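Fatty acid-binding protein homolog 1 (Echinococcus granulosus, PDB 1O8V) binds fatty acids such as palmitate inside a beta-barrel and has been implicated in the acquisition, storage and transport of lipids in this parasite. Local coordinates at residues Gly7-Glu12 with Asn113-Thr118; Met21-Val26 with Asp122-Val127; Val43-Leu46 with Lys50-Met53; Ser84-Glu89 with Met93-Asp98. All coordinates share one frame; numbering follows the deposited sequence.

Contact 1: Gly7-Glu12 with Asn113-Thr118; sequences GTWKME and NELKAT
Trp9 and Leu115 face each other from two strands that come no nearer than 7.5 Å between their CA atoms, too far apart for backbone pairing, so the contact rests on these two side chains and on one backbone carbonyl. Leu115 CD1 sits over the five-membered ring of the Trp9 indole, 3.7 Å from its centroid and only 10° off the ring normal, a CH-pi contact. Lower on the same side chain, Leu115 CB packs against Trp9 CE3 at 3.6 Å, so the leucine spans the five-membered ring with CD1 and the CE3-CZ3 side of the six-membered ring with CB. The isobutyl group reaches across the indole because chi1 (-173°) sets Leu115 CG opposite the backbone N, and the two side chains cross at about a right angle. The benzo rim of the ring points at the start of 113-118, where Trp9 CZ3 lies 3.6 Å from Asn113 O, near the ring plane. Rotation of the indole is further fixed by its NE1, which is hydrogen-bonded to Phe5 O. In the calycin barrel, strand 124-132 runs between strands 7-15 and 114-121, pairing with both; its Tyr130 and Val110 from strand 103-111 touch Trp9, and Lys132 makes a cation-pi contact with the indole.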
loop_
_atom_site.group_PDB
_atom_site.type_symbol
_atom_site.label_atom_id
_atom_site.label_comp_id
_atom_site.label_asym_id
_atom_site.label_seq_id
_atom_site.Cartn_x
_atom_site.Cartn_y
_atom_site.Cartn_z
ATOM N N GLY A 7 7.690 4.028 -11.021
ATOM C CA GLY A 7 7.523 5.461 -11.174
ATOM C C GLY A 7 6.890 6.101 -9.953
ATOM O O GLY A 7 6.879 5.521 -8.850
ATOM N N THR A 8 6.400 7.318 -10.147
ATOM C CA THR A 8 5.823 8.114 -9.079
ATOM C C THR A 8 4.327 8.273 -9.344
ATOM O O THR A 8 3.905 8.557 -10.471
ATOM C CB THR A 8 6.514 9.473 -9.027
ATOM O OG1 THR A 8 7.885 9.275 -8.681
ATOM C CG2 THR A 8 5.945 10.356 -7.882
ATOM N N TRP A 9 3.530 8.093 -8.293
ATOM C CA TRP A 9 2.078 8.110 -8.361
ATOM C C TRP A 9 1.487 8.972 -7.232
ATOM O O TRP A 9 1.871 8.828 -6.067
ATOM C CB TRP A 9 1.541 6.686 -8.169
ATOM C CG TRP A 9 2.102 5.662 -9.107
ATOM C CD1 TRP A 9 3.228 4.921 -8.936
ATOM C CD2 TRP A 9 1.565 5.283 -10.385
ATOM N NE1 TRP A 9 3.417 4.094 -10.020
ATOM C CE2 TRP A 9 2.413 4.304 -10.922
ATOM C CE3 TRP A 9 0.452 5.672 -11.122
ATOM C CZ2 TRP A 9 2.167 3.681 -12.161
ATOM C CZ3 TRP A 9 0.211 5.075 -12.366
ATOM C CH2 TRP A 9 1.066 4.092 -12.874
ATOM N N LYS A 10 0.511 9.803 -7.563
ATOM C CA LYS A 10 -0.082 10.748 -6.606
ATOM C C LYS A 10 -1.510 10.330 -6.273
ATOM O O LYS A 10 -2.317 10.116 -7.156
ATOM C CB LYS A 10 -0.077 12.178 -7.175
ATOM C CG LYS A 10 -0.828 13.203 -6.336
ATOM C CD LYS A 10 -0.319 13.231 -4.910
ATOM C CE LYS A 10 -1.204 14.049 -3.987
ATOM N NZ LYS A 10 -0.421 14.499 -2.814
ATOM N N MET A 11 -1.856 10.206 -4.996
ATOM C CA MET A 11 -3.213 9.748 -4.676
ATOM C C MET A 11 -4.235 10.844 -4.947
ATOM O O MET A 11 -4.070 11.997 -4.487
ATOM C CB MET A 11 -3.339 9.263 -3.222
ATOM C CG MET A 11 -4.608 8.423 -3.055
ATOM S SD MET A 11 -5.054 8.095 -1.352
ATOM C CE MET A 11 -5.712 9.555 -0.960
ATOM N N GLU A 12 -5.258 10.494 -5.718
ATOM C CA GLU A 12 -6.330 11.405 -6.116
ATOM C C GLU A 12 -7.585 11.266 -5.273
ATOM O O GLU A 12 -8.205 12.274 -4.902
ATOM C CB GLU A 12 -6.671 11.155 -7.594
ATOM C CG GLU A 12 -5.518 11.458 -8.546
ATOM C CD GLU A 12 -5.330 12.947 -8.811
ATOM O OE1 GLU A 12 -6.123 13.769 -8.281
ATOM O OE2 GLU A 12 -4.394 13.285 -9.563
ATOM N N ASN A 113 -2.585 5.688 -17.103
ATOM C CA ASN A 113 -2.039 6.665 -16.176
ATOM C C ASN A 113 -2.569 6.469 -14.769
ATOM O O ASN A 113 -2.269 7.269 -13.895
ATOM C CB ASN A 113 -2.360 8.098 -16.660
ATOM C CG ASN A 113 -1.397 8.593 -17.735
ATOM O OD1 ASN A 113 -0.252 8.136 -17.831
ATOM N ND2 ASN A 113 -1.861 9.559 -18.540
ATOM N N GLU A 114 -3.321 5.397 -14.535
ATOM C CA GLU A 114 -4.022 5.252 -13.262
ATOM C C GLU A 114 -3.606 4.000 -12.518
ATOM O O GLU A 114 -3.622 2.930 -13.091
ATOM C CB GLU A 114 -5.506 5.186 -13.525
ATOM C CG GLU A 114 -6.363 5.179 -12.270
ATOM C CD GLU A 114 -7.785 5.631 -12.545
ATOM O OE1 GLU A 114 -8.645 4.743 -12.700
ATOM O OE2 GLU A 114 -8.030 6.871 -12.607
ATOM N N LEU A 115 -3.234 4.136 -11.242
ATOM C CA LEU A 115 -2.992 2.980 -10.371
ATOM C C LEU A 115 -4.117 2.893 -9.354
ATOM O O LEU A 115 -4.427 3.879 -8.692
ATOM C CB LEU A 115 -1.656 3.149 -9.655
ATOM C CG LEU A 115 -1.126 1.976 -8.823
ATOM C CD1 LEU A 115 0.374 2.017 -8.815
ATOM C CD2 LEU A 115 -1.695 2.029 -7.402
ATOM N N LYS A 116 -4.729 1.721 -9.224
ATOM C CA LYS A 116 -5.799 1.509 -8.261
ATOM C C LYS A 116 -5.331 0.502 -7.224
ATOM O O LYS A 116 -4.951 -0.618 -7.558
ATOM C CB LYS A 116 -7.111 1.043 -8.921
ATOM C CG LYS A 116 -7.874 2.151 -9.615
ATOM C CD LYS A 116 -9.367 1.806 -9.708
ATOM C CE LYS A 116 -10.183 2.996 -10.221
ATOM N NZ LYS A 116 -10.627 3.950 -9.156
ATOM N N ALA A 117 -5.375 0.916 -5.963
ATOM C CA ALA A 117 -4.990 0.058 -4.841
ATOM C C ALA A 117 -6.231 -0.336 -4.087
ATOM O O ALA A 117 -6.877 0.521 -3.460
ATOM C CB ALA A 117 -4.055 0.778 -3.921
ATOM N N THR A 118 -6.583 -1.609 -4.140
ATOM C CA THR A 118 -7.709 -2.142 -3.362
ATOM C C THR A 118 -7.156 -2.723 -2.072
ATOM O O THR A 118 -6.221 -3.499 -2.117
ATOM C CB THR A 118 -8.400 -3.236 -4.165
ATOM O OG1 THR A 118 -8.909 -2.684 -5.387
ATOM C CG2 THR A 118 -9.620 -3.809 -3.434
#

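Contact 2: Met21-Val26 with Asp122-Val127; sequences MERLGV and DEVVCV
Arg23 reaches out from the last turn of helix 17-24 and grips two consecutive carboxylates, those of Asp122 and Glu123. Toward Glu123 it binds end-on with two nitrogens: NH1 donates to OE1 at 3.0 Å and NH2 to OE2 at 2.9 Å, the second bond nearly straight at 168°. The nitrogens come from the syn side of each Glu123 oxygen but tilted out of the carboxylate plane, since the carboxylate and guanidinium planes are turned 40° apart. A second hydrogen of Arg23 NH1 goes to the anti lone pair of Asp122 OD2, 3.0 Å away, so one nitrogen serves two acids. Val124 CG2 lies over one guanidinium face, 3.5 Å from Arg23 NH2. This salt-bridge network ties the helical lid of the fatty-acid-binding protein fold to the turn between strands 114-121 and 124-132. Arg23 gets there by bends at chi2 and chi3, both near 60°, which fold its chain toward the turn; Glu123 also bends, at chi2, bringing its carboxylate round to meet it. Asp122 OD2 has a second cationic partner in Lys102. Behind Arg23 the helix ends in a Schellman motif: Gly25 takes a positive phi, Val26 N bonds to Met21 O at 3.0 Å, and Gly25 N bonds to Glu22 O.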
loop_
_atom_site.group_PDB
_atom_site.type_symbol
_atom_site.label_atom_id
_atom_site.label_comp_id
_atom_site.label_asym_id
_atom_site.label_seq_id
_atom_site.Cartn_x
_atom_site.Cartn_y
_atom_site.Cartn_z
ATOM N N MET A 21 -9.091 1.190 8.516
ATOM C CA MET A 21 -8.348 1.559 9.719
ATOM C C MET A 21 -9.108 1.180 10.997
ATOM O O MET A 21 -8.510 0.769 11.979
ATOM C CB MET A 21 -8.047 3.072 9.708
ATOM C CG MET A 21 -7.006 3.495 8.682
ATOM S SD MET A 21 -6.490 5.215 8.848
ATOM C CE MET A 21 -7.975 6.051 8.323
ATOM N N GLU A 22 -10.420 1.373 10.982
ATOM C CA GLU A 22 -11.265 1.046 12.126
ATOM C C GLU A 22 -11.162 -0.452 12.431
ATOM O O GLU A 22 -10.966 -0.857 13.567
ATOM C CB GLU A 22 -12.722 1.485 11.854
ATOM C CG GLU A 22 -12.884 3.011 11.883
ATOM C CD GLU A 22 -14.068 3.607 11.128
ATOM O OE1 GLU A 22 -14.946 2.862 10.676
ATOM O OE2 GLU A 22 -14.099 4.867 11.017
ATOM N N ARG A 23 -11.229 -1.278 11.394
ATOM C CA ARG A 23 -11.157 -2.727 11.583
ATOM C C ARG A 23 -9.801 -3.198 12.085
ATOM O O ARG A 23 -9.713 -4.179 12.802
ATOM C CB ARG A 23 -11.515 -3.458 10.268
ATOM C CG ARG A 23 -11.702 -4.947 10.378
ATOM C CD ARG A 23 -12.813 -5.380 11.326
ATOM N NE ARG A 23 -14.087 -4.886 10.865
ATOM C CZ ARG A 23 -14.905 -5.552 10.060
ATOM N NH1 ARG A 23 -14.598 -6.776 9.647
ATOM N NH2 ARG A 23 -16.036 -4.978 9.654
ATOM N N LEU A 24 -8.753 -2.496 11.682
ATOM C CA LEU A 24 -7.371 -2.845 12.060
ATOM C C LEU A 24 -6.976 -2.335 13.448
ATOM O O LEU A 24 -5.884 -2.657 13.939
ATOM C CB LEU A 24 -6.398 -2.301 11.028
ATOM C CG LEU A 24 -6.416 -2.992 9.672
ATOM C CD1 LEU A 24 -5.575 -2.233 8.652
ATOM C CD2 LEU A 24 -5.974 -4.435 9.826
ATOM N N GLY A 25 -7.830 -1.544 14.079
ATOM C CA GLY A 25 -7.530 -1.062 15.419
ATOM C C GLY A 25 -6.697 0.205 15.483
ATOM O O GLY A 25 -6.150 0.539 16.561
ATOM N N VAL A 26 -6.622 0.924 14.369
ATOM C CA VAL A 26 -5.894 2.174 14.326
ATOM C C VAL A 26 -6.590 3.167 15.265
ATOM O O VAL A 26 -7.824 3.274 15.273
ATOM C CB VAL A 26 -5.834 2.735 12.901
ATOM C CG1 VAL A 26 -5.030 4.015 12.877
ATOM C CG2 VAL A 26 -5.200 1.691 11.940
ATOM N N ASP A 122 -10.881 -8.530 6.277
ATOM C CA ASP A 122 -12.161 -9.266 6.345
ATOM C C ASP A 122 -13.011 -8.896 5.115
ATOM O O ASP A 122 -12.512 -8.964 4.011
ATOM C CB ASP A 122 -12.878 -8.944 7.656
ATOM C CG ASP A 122 -12.026 -9.183 8.883
ATOM O OD1 ASP A 122 -11.222 -10.154 8.906
ATOM O OD2 ASP A 122 -12.121 -8.460 9.879
ATOM N N GLU A 123 -14.268 -8.496 5.327
ATOM C CA GLU A 123 -15.175 -8.089 4.255
ATOM C C GLU A 123 -15.097 -6.626 3.845
ATOM O O GLU A 123 -15.785 -6.194 2.905
ATOM C CB GLU A 123 -16.618 -8.423 4.652
ATOM C CG GLU A 123 -17.334 -7.368 5.468
ATOM C CD GLU A 123 -16.944 -7.279 6.927
ATOM O OE1 GLU A 123 -16.101 -8.060 7.399
ATOM O OE2 GLU A 123 -17.536 -6.417 7.633
ATOM N N VAL A 124 -14.279 -5.843 4.547
ATOM C CA VAL A 124 -14.148 -4.407 4.305
ATOM C C VAL A 124 -13.329 -4.138 3.082
ATOM O O VAL A 124 -12.278 -4.763 2.894
ATOM C CB VAL A 124 -13.493 -3.703 5.511
ATOM C CG1 VAL A 124 -13.402 -2.192 5.268
ATOM C CG2 VAL A 124 -14.263 -3.991 6.803
ATOM N N VAL A 125 -13.823 -3.249 2.226
ATOM C CA VAL A 125 -13.174 -2.914 0.980
ATOM C C VAL A 125 -12.899 -1.413 0.868
ATOM O O VAL A 125 -13.776 -0.586 1.106
ATOM C CB VAL A 125 -14.013 -3.339 -0.246
ATOM C CG1 VAL A 125 -13.257 -3.074 -1.512
ATOM C CG2 VAL A 125 -14.408 -4.791 -0.146
ATOM N N CYS A 126 -11.656 -1.086 0.509
ATOM C CA CYS A 126 -11.247 0.285 0.272
ATOM C C CYS A 126 -10.597 0.343 -1.108
ATOM O O CYS A 126 -9.905 -0.575 -1.519
ATOM C CB CYS A 126 -10.245 0.700 1.360
ATOM S SG CYS A 126 -9.089 2.004 0.889
ATOM N N VAL A 127 -10.837 1.429 -1.841
ATOM C CA VAL A 127 -10.133 1.655 -3.089
ATOM C C VAL A 127 -9.506 3.042 -3.061
ATOM O O VAL A 127 -10.206 4.019 -2.785
ATOM C CB VAL A 127 -11.060 1.547 -4.330
ATOM C CG1 VAL A 127 -10.214 1.653 -5.559
ATOM C CG2 VAL A 127 -11.839 0.242 -4.320
#

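Contact 3: Val43-Leu46 with Lys50-Met53; sequences VTDL and KYKM
Thr44 and Lys52 form the hydrogen-bonded pair at the middle of this antiparallel contact: Thr44 N donates to Lys52 O at 2.9 Å, and Lys52 N returns a bond to Thr44 O at 3.0 Å. Nearer the turn Leu46 N donates to Lys50 O, also at 3.0 Å, but from above the carbonyl plane by 35°. Two waters add to these acceptors. One lies 2.8 Å from Thr44 OG1 and gives a weak bond to Lys52 O; the hydroxyl is turned between the backbone N and the carbonyl carbon (chi1 54°), alongside Lys52 CB. The other water donates to both Asp45 OD1, at 2.7 Å, and Lys50 O, which therefore accepts two bonds. Asp45 OD1 also takes the backbone N-H of Gly47, Lys52 NZ pairs with Glu63 in a salt bridge, and Tyr51 OH has a weak hydrogen bond to Glu3 OE2. On the face that carries Val43, Asp45, Tyr51 and Met53, the Tyr51 ring crosses the Asp45 carboxylate obliquely, CE2 lying 4.0 Å from Asp45 CG, while Val43 CG2 and Met53 CG meet at 4.1 Å. Leu46 CD1 stretches over the opposing backbone to 3.8 Å from Tyr51 C. Two consecutive antiparallel strands joined by a short turn form a beta hairpin, one of those that build the up-and-down barrel of fatty-acid-binding proteins.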
loop_
_atom_site.group_PDB
_atom_site.type_symbol
_atom_site.label_atom_id
_atom_site.label_comp_id
_atom_site.label_asym_id
_atom_site.label_seq_id
_atom_site.Cartn_x
_atom_site.Cartn_y
_atom_site.Cartn_z
ATOM N N VAL A 43 7.767 3.878 -6.706
ATOM C CA VAL A 43 8.192 2.497 -6.865
ATOM C C VAL A 43 9.468 2.471 -7.724
ATOM O O VAL A 43 9.462 2.982 -8.855
ATOM C CB VAL A 43 7.108 1.649 -7.522
ATOM C CG1 VAL A 43 7.473 0.181 -7.449
ATOM C CG2 VAL A 43 5.742 1.906 -6.874
ATOM N N THR A 44 10.526 1.881 -7.186
ATOM C CA THR A 44 11.836 1.879 -7.854
ATOM C C THR A 44 12.403 0.466 -7.985
ATOM O O THR A 44 12.187 -0.400 -7.134
ATOM C CB THR A 44 12.860 2.825 -7.156
ATOM O OG1 THR A 44 12.993 2.552 -5.749
ATOM C CG2 THR A 44 12.384 4.244 -7.206
ATOM N N ASP A 45 13.116 0.245 -9.087
ATOM C CA ASP A 45 13.830 -0.994 -9.374
ATOM C C ASP A 45 15.252 -0.851 -8.841
ATOM O O ASP A 45 16.001 0.024 -9.283
ATOM C CB ASP A 45 13.818 -1.191 -10.884
ATOM C CG ASP A 45 14.457 -2.498 -11.342
ATOM O OD1 ASP A 45 15.199 -3.140 -10.581
ATOM O OD2 ASP A 45 14.264 -2.914 -12.499
ATOM N N LEU A 46 15.604 -1.666 -7.859
ATOM C CA LEU A 46 16.894 -1.570 -7.177
ATOM C C LEU A 46 17.943 -2.468 -7.812
ATOM O O LEU A 46 19.088 -2.489 -7.345
ATOM C CB LEU A 46 16.773 -1.941 -5.695
ATOM C CG LEU A 46 15.824 -1.105 -4.824
ATOM C CD1 LEU A 46 15.777 -1.607 -3.420
ATOM C CD2 LEU A 46 16.262 0.341 -4.879
ATOM N N LYS A 50 15.331 -6.847 -6.519
ATOM C CA LYS A 50 14.843 -6.051 -5.401
ATOM C C LYS A 50 14.140 -4.793 -5.891
ATOM O O LYS A 50 14.480 -4.237 -6.933
ATOM C CB LYS A 50 15.973 -5.629 -4.474
ATOM C CG LYS A 50 16.651 -6.749 -3.752
ATOM C CD LYS A 50 17.578 -6.171 -2.679
ATOM C CE LYS A 50 18.330 -7.254 -1.933
ATOM N NZ LYS A 50 19.055 -6.721 -0.735
ATOM N N TYR A 51 13.139 -4.370 -5.129
ATOM C CA TYR A 51 12.340 -3.192 -5.433
ATOM C C TYR A 51 12.138 -2.405 -4.146
ATOM O O TYR A 51 12.219 -2.960 -3.067
ATOM C CB TYR A 51 10.960 -3.582 -5.981
ATOM C CG TYR A 51 11.063 -4.309 -7.295
ATOM C CD1 TYR A 51 11.176 -5.693 -7.334
ATOM C CD2 TYR A 51 11.127 -3.605 -8.481
ATOM C CE1 TYR A 51 11.308 -6.360 -8.558
ATOM C CE2 TYR A 51 11.258 -4.265 -9.707
ATOM C CZ TYR A 51 11.351 -5.623 -9.727
ATOM O OH TYR A 51 11.485 -6.261 -10.945
ATOM N N LYS A 52 11.859 -1.118 -4.273
ATOM C CA LYS A 52 11.443 -0.298 -3.126
ATOM C C LYS A 52 10.119 0.376 -3.416
ATOM O O LYS A 52 9.886 0.832 -4.531
ATOM C CB LYS A 52 12.511 0.765 -2.824
ATOM C CG LYS A 52 12.217 1.663 -1.643
ATOM C CD LYS A 52 13.218 2.806 -1.561
ATOM C CE LYS A 52 14.588 2.347 -1.089
ATOM N NZ LYS A 52 15.333 3.523 -0.555
ATOM N N MET A 53 9.230 0.425 -2.419
ATOM C CA MET A 53 8.087 1.334 -2.442
ATOM C C MET A 53 8.267 2.353 -1.342
ATOM O O MET A 53 8.514 1.975 -0.194
ATOM C CB MET A 53 6.762 0.587 -2.220
ATOM C CG MET A 53 6.337 -0.232 -3.393
ATOM S SD MET A 53 4.621 -0.914 -3.195
ATOM C CE MET A 53 4.911 -2.208 -1.973
HETATM O O HOH W 1 11.082 3.822 -4.146
HETATM O O HOH W 2 15.142 -5.498 -9.316
#

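Contact 4: Ser84-Glu89 with Met93-Asp98; sequences SLITVE and MKHEQD
Ile86 and His95 face each other as a non-hydrogen-bonded pair in a beta hairpin of the fatty-acid-binding barrel, the two strands running antiparallel at 160°. Backbone bonds hold the register through two hydrogen-bonded pairs. Leu85 and Glu96 exchange N-H...O bonds, as do Thr87 and Lys94, where Lys94 N to Thr87 O is short at 2.8 Å and nearly straight. CA-H...O contacts run between them, among them Ile86 CA to Lys94 O at 3.1 Å. The face of Ser84, Ile86, Val88, Met93, His95 and Gln97 combines apolar packing with buried polar groups. Ile86 lays CD1 over the centre of the His95 imidazole, 3.7 Å from the centroid and 5° off the normal; chi1 of -66° puts its CG1 beside the backbone N and CG2 opposite it, where CG2 meets Met93 CG at 3.8 Å. The imidazole is held at both nitrogens: ND1 bonds to Arg108, a palmitate-binding residue, and NE2 to Glu74, which also takes Ser84 OG and Gln97 NE2. Charged and water-mediated contacts lie on the other side of the sheet. Lys94 NZ makes a salt bridge with Glu89 OE1 at 2.6 Å, approaching nearly along the C-O bond. A water donates to Leu85 O at 2.8 Å and to Glu96 OE1 at 2.9 Å.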
loop_
_atom_site.group_PDB
_atom_site.type_symbol
_atom_site.label_atom_id
_atom_site.label_comp_id
_atom_site.label_asym_id
_atom_site.label_seq_id
_atom_site.Cartn_x
_atom_site.Cartn_y
_atom_site.Cartn_z
ATOM N N SER A 84 4.984 -9.593 5.773
ATOM C CA SER A 84 4.496 -9.245 4.431
ATOM C C SER A 84 5.056 -10.098 3.318
ATOM O O SER A 84 6.124 -10.691 3.457
ATOM C CB SER A 84 4.794 -7.766 4.153
ATOM O OG SER A 84 4.110 -6.982 5.116
ATOM N N LEU A 85 4.332 -10.139 2.197
ATOM C CA LEU A 85 4.713 -10.932 1.046
ATOM C C LEU A 85 4.089 -10.270 -0.164
ATOM O O LEU A 85 2.896 -10.028 -0.212
ATOM C CB LEU A 85 4.174 -12.368 1.172
ATOM C CG LEU A 85 4.617 -13.384 0.118
ATOM C CD1 LEU A 85 6.079 -13.655 0.080
ATOM C CD2 LEU A 85 3.902 -14.687 0.446
ATOM N N ILE A 86 4.902 -9.947 -1.142
ATOM C CA ILE A 86 4.456 -9.291 -2.349
ATOM C C ILE A 86 4.793 -10.186 -3.553
ATOM O O ILE A 86 5.922 -10.641 -3.698
ATOM C CB ILE A 86 5.153 -7.930 -2.483
ATOM C CG1 ILE A 86 4.708 -6.993 -1.357
ATOM C CG2 ILE A 86 4.815 -7.329 -3.865
ATOM C CD1 ILE A 86 5.406 -5.665 -1.307
ATOM N N THR A 87 3.806 -10.420 -4.408
ATOM C CA THR A 87 4.020 -11.074 -5.691
ATOM C C THR A 87 3.301 -10.306 -6.776
ATOM O O THR A 87 2.522 -9.380 -6.502
ATOM C CB THR A 87 3.525 -12.534 -5.665
ATOM O OG1 THR A 87 2.153 -12.574 -5.242
ATOM C CG2 THR A 87 4.277 -13.331 -4.634
ATOM N N VAL A 88 3.535 -10.695 -8.022
ATOM C CA VAL A 88 2.753 -10.146 -9.130
ATOM C C VAL A 88 2.142 -11.285 -9.938
ATOM O O VAL A 88 2.865 -12.205 -10.359
ATOM C CB VAL A 88 3.577 -9.247 -10.057
ATOM C CG1 VAL A 88 2.710 -8.799 -11.230
ATOM C CG2 VAL A 88 4.108 -8.044 -9.296
ATOM N N GLU A 89 0.832 -11.216 -10.141
ATOM C CA GLU A 89 0.055 -12.279 -10.790
ATOM C C GLU A 89 -0.980 -11.703 -11.733
ATOM O O GLU A 89 -1.880 -10.986 -11.309
ATOM C CB GLU A 89 -0.649 -13.155 -9.751
ATOM C CG GLU A 89 -1.444 -14.318 -10.366
ATOM C CD GLU A 89 -2.083 -15.248 -9.344
ATOM O OE1 GLU A 89 -2.067 -14.941 -8.131
ATOM O OE2 GLU A 89 -2.619 -16.297 -9.772
ATOM N N MET A 93 -0.278 -6.499 -8.588
ATOM C CA MET A 93 0.612 -6.617 -7.458
ATOM C C MET A 93 -0.235 -7.048 -6.262
ATOM O O MET A 93 -1.184 -6.359 -5.901
ATOM C CB MET A 93 1.337 -5.305 -7.192
ATOM C CG MET A 93 2.373 -5.459 -6.084
ATOM S SD MET A 93 3.013 -3.963 -5.294
ATOM C CE MET A 93 3.306 -2.989 -6.736
ATOM N N LYS A 94 0.150 -8.165 -5.649
ATOM C CA LYS A 94 -0.528 -8.725 -4.495
ATOM C C LYS A 94 0.394 -8.561 -3.297
ATOM O O LYS A 94 1.487 -9.122 -3.251
ATOM C CB LYS A 94 -0.878 -10.199 -4.737
ATOM C CG LYS A 94 -1.890 -10.413 -5.857
ATOM C CD LYS A 94 -1.970 -11.855 -6.265
ATOM C CE LYS A 94 -2.990 -12.628 -5.451
ATOM N NZ LYS A 94 -2.920 -14.077 -5.819
ATOM N N HIS A 95 -0.069 -7.826 -2.305
ATOM C CA HIS A 95 0.721 -7.453 -1.150
ATOM C C HIS A 95 -0.107 -7.805 0.098
ATOM O O HIS A 95 -1.095 -7.156 0.392
ATOM C CB HIS A 95 0.987 -5.953 -1.252
ATOM C CG HIS A 95 1.782 -5.357 -0.128
ATOM N ND1 HIS A 95 2.089 -4.011 -0.108
ATOM C CD2 HIS A 95 2.348 -5.887 0.991
ATOM C CE1 HIS A 95 2.762 -3.731 0.989
ATOM N NE2 HIS A 95 2.960 -4.848 1.658
ATOM N N GLU A 96 0.289 -8.866 0.808
ATOM C CA GLU A 96 -0.365 -9.225 2.070
ATOM C C GLU A 96 0.423 -8.722 3.268
ATOM O O GLU A 96 1.641 -8.654 3.221
ATOM C CB GLU A 96 -0.563 -10.728 2.223
ATOM C CG GLU A 96 0.754 -11.484 2.314
ATOM C CD GLU A 96 0.566 -12.993 2.383
ATOM O OE1 GLU A 96 0.286 -13.665 1.363
ATOM O OE2 GLU A 96 0.743 -13.500 3.507
ATOM N N GLN A 97 -0.285 -8.421 4.348
ATOM C CA GLN A 97 0.305 -7.946 5.607
ATOM C C GLN A 97 -0.396 -8.648 6.761
ATOM O O GLN A 97 -1.563 -8.361 7.045
ATOM C CB GLN A 97 0.124 -6.441 5.781
ATOM C CG GLN A 97 0.768 -5.588 4.727
ATOM C CD GLN A 97 0.404 -4.159 4.844
ATOM O OE1 GLN A 97 -0.754 -3.829 5.132
ATOM N NE2 GLN A 97 1.352 -3.282 4.518
ATOM N N ASP A 98 0.298 -9.549 7.445
ATOM C CA ASP A 98 -0.266 -10.291 8.567
ATOM C C ASP A 98 0.229 -9.674 9.866
ATOM O O ASP A 98 1.422 -9.733 10.172
ATOM C CB ASP A 98 0.189 -11.755 8.454
ATOM C CG ASP A 98 -0.189 -12.579 9.639
ATOM O OD1 ASP A 98 -1.114 -12.183 10.383
ATOM O OD2 ASP A 98 0.403 -13.668 9.849
HETATM O O HOH W 3 0.883 -11.904 -0.859
#

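In the fold
All four contacts belong to one curled antiparallel sheet and its helical lid, which enclose the bound palmitate. Contacts 1 and 2 touch where strands 114-121 and 124-132 are neighbours, Thr118 CG2 lying 3.8 Å from Cys126 O. Contacts 1 and 3 join where Gly7 O lies 2.8 Å from Val43 N, a probable hydrogen bond between strands 7-15 and 40-47. Contacts 3 and 4 meet across the barrel interior: Met53 CE packs 3.6 Å from Ile86 CD1, and Met53 SD lies 4.0 Å from Met93 SD. Arg108, one of the palmitate-binding residues, is approached by side chains of contacts 1, 3 and 4. Gln97 of contact 4 and Met21 of contact 2 touch the palmitate itself. Contacts 2 and 3 lie on opposite sides of the chain's centre, about 26 Å between centres.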